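Local coordinates for protein DNA replication factor Cdt1 (PDB 3A4C) that licenses DNA replication by cooperating with CDC6 and the origin recognition complex to load the MCM complex, and also promotes stable kinetochore-microtubule attachment in mitosis, at residues Gln5-Arg8 with Leu9-Leu12. Residues are numbered along the deposited sequence; the frame is centred on the assembly and turned at random.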
loop_
_atom_site.group_PDB
_atom_site.type_symbol
_atom_site.label_atom_id
_atom_site.label_comp_id
_atom_site.label_asym_id
_atom_site.label_seq_id
_atom_site.Cartn_x
_atom_site.Cartn_y
_atom_site.Cartn_z
ATOM N N GLN A 5 -11.179 -6.601 -14.082
ATOM C CA GLN A 5 -10.175 -5.669 -14.552
ATOM C C GLN A 5 -10.582 -4.239 -14.227
ATOM O O GLN A 5 -9.738 -3.397 -13.930
ATOM C CB GLN A 5 -9.977 -5.832 -16.054
ATOM C CG GLN A 5 -8.794 -5.075 -16.597
ATOM C CD GLN A 5 -8.502 -5.434 -18.032
ATOM O OE1 GLN A 5 -9.182 -4.972 -18.943
ATOM N NE2 GLN A 5 -7.483 -6.257 -18.242
ATOM N N GLU A 6 -11.876 -3.951 -14.296
ATOM C CA GLU A 6 -12.326 -2.622 -13.917
ATOM C C GLU A 6 -12.034 -2.401 -12.433
ATOM O O GLU A 6 -11.641 -1.311 -12.020
ATOM C CB GLU A 6 -13.812 -2.423 -14.218
ATOM C CG GLU A 6 -14.318 -1.024 -13.874
ATOM C CD GLU A 6 -13.551 0.081 -14.593
ATOM O OE1 GLU A 6 -13.465 0.040 -15.841
ATOM O OE2 GLU A 6 -13.038 0.998 -13.909
ATOM N N LEU A 7 -12.208 -3.449 -11.638
ATOM C CA LEU A 7 -11.913 -3.367 -10.217
ATOM C C LEU A 7 -10.432 -3.107 -9.984
ATOM O O LEU A 7 -10.066 -2.242 -9.192
ATOM C CB LEU A 7 -12.334 -4.642 -9.507
ATOM C CG LEU A 7 -12.110 -4.644 -7.999
ATOM C CD1 LEU A 7 -12.743 -3.412 -7.364
ATOM C CD2 LEU A 7 -12.663 -5.924 -7.391
ATOM N N ARG A 8 -9.573 -3.850 -10.675
ATOM C CA ARG A 8 -8.141 -3.619 -10.546
ATOM C C ARG A 8 -7.768 -2.177 -10.892
ATOM O O ARG A 8 -6.989 -1.542 -10.187
ATOM C CB ARG A 8 -7.318 -4.577 -11.411
ATOM C CG ARG A 8 -5.810 -4.413 -11.161
ATOM C CD ARG A 8 -4.971 -5.401 -11.954
ATOM N NE ARG A 8 -3.535 -5.164 -11.792
ATOM C CZ ARG A 8 -2.837 -5.501 -10.714
ATOM N NH1 ARG A 8 -3.442 -6.072 -9.675
ATOM N NH2 ARG A 8 -1.536 -5.263 -10.671
ATOM N N LEU A 9 -8.307 -1.668 -11.991
ATOM C CA LEU A 9 -8.018 -0.295 -12.385
ATOM C C LEU A 9 -8.477 0.683 -11.295
ATOM O O LEU A 9 -7.792 1.655 -11.005
ATOM C CB LEU A 9 -8.684 0.033 -13.724
ATOM C CG LEU A 9 -8.202 1.317 -14.392
ATOM C CD1 LEU A 9 -6.717 1.234 -14.693
ATOM C CD2 LEU A 9 -8.995 1.581 -15.661
ATOM N N GLN A 10 -9.638 0.420 -10.699
ATOM C CA GLN A 10 -10.123 1.213 -9.565
ATOM C C GLN A 10 -9.108 1.238 -8.423
ATOM O O GLN A 10 -8.802 2.288 -7.865
ATOM C CB GLN A 10 -11.452 0.658 -9.040
ATOM C CG GLN A 10 -12.649 0.962 -9.944
ATOM C CD GLN A 10 -13.957 0.393 -9.419
ATOM O OE1 GLN A 10 -14.025 -0.120 -8.299
ATOM N NE2 GLN A 10 -15.007 0.484 -10.232
ATOM N N ARG A 11 -8.594 0.066 -8.077
ATOM C CA ARG A 11 -7.641 -0.059 -6.979
ATOM C C ARG A 11 -6.330 0.620 -7.317
ATOM O O ARG A 11 -5.767 1.340 -6.497
ATOM C CB ARG A 11 -7.400 -1.538 -6.671
ATOM C CG ARG A 11 -8.627 -2.230 -6.084
ATOM C CD ARG A 11 -8.415 -3.722 -5.929
ATOM N NE ARG A 11 -9.452 -4.334 -5.095
ATOM C CZ ARG A 11 -9.858 -5.597 -5.212
ATOM N NH1 ARG A 11 -9.335 -6.387 -6.144
ATOM N NH2 ARG A 11 -10.800 -6.068 -4.411
ATOM N N LEU A 12 -5.841 0.393 -8.533
ATOM C CA LEU A 12 -4.561 0.962 -8.954
ATOM C C LEU A 12 -4.590 2.489 -8.929
ATOM O O LEU A 12 -3.582 3.147 -8.652
ATOM C CB LEU A 12 -4.179 0.459 -10.349
ATOM C CG LEU A 12 -3.819 -1.028 -10.469
ATOM C CD1 LEU A 12 -3.459 -1.377 -11.910
ATOM C CD2 LEU A 12 -2.675 -1.374 -9.542
#
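Leu7 and Arg11, one helical turn apart, make the closest side-chain packing here. The guanidinium of Arg11 lies with one face against the Leu7 isobutyl group: Leu7 CD2 sits 3.3 Å above its plane, displaced toward the rim, and comes within 3.5 Å of Arg11 NH2. Arginine suits this place because its flat end can rest on a methyl while its N-H groups stay in the plane, pointing away from the methyl. Leu7 turns CG away from its own backbone N (chi1 -178°), which sends the branch along the helix toward Arg11. A step round the helix, Leu12 packs against the shaft of Arg8; Leu12 CD1 is 3.9 Å from Arg8 CG and 3.8 Å from Arg8 NE. The Arg8 chain runs extended from CG to NE, so its aliphatic part lies against buried Leu12 while its charged end travels on to a salt bridge with Glu104 of helix 90-104.

Both pairs ride on regular alpha-helical i to i+4 bonds, of which Leu12 N to Arg8 O is the shortest at 2.8 Å. They belong to the early turns of helix 3-27, the long first helix of the winged-helix C-terminal domain of Cdt1. Arg8 and Arg11 also touch Leu62 of helix 53-66, so this end of the helix lies against that helix.

Gln10 CG lies close to Glu6 O at 3.2 Å, but the polar ends of the two side chains meet more loosely. Their side chains cross at about a right angle, with carboxylate and amide planes 51° apart, and Glu6 OE2 stays 4.0 Å from Gln10 CG. Long polar chains tolerate water on such a surface; Gln10 OE1 merely grazes Leu7 CD1 at 3.7 Å, whereas Glu6 OE1 turns back to a salt bridge with Arg1.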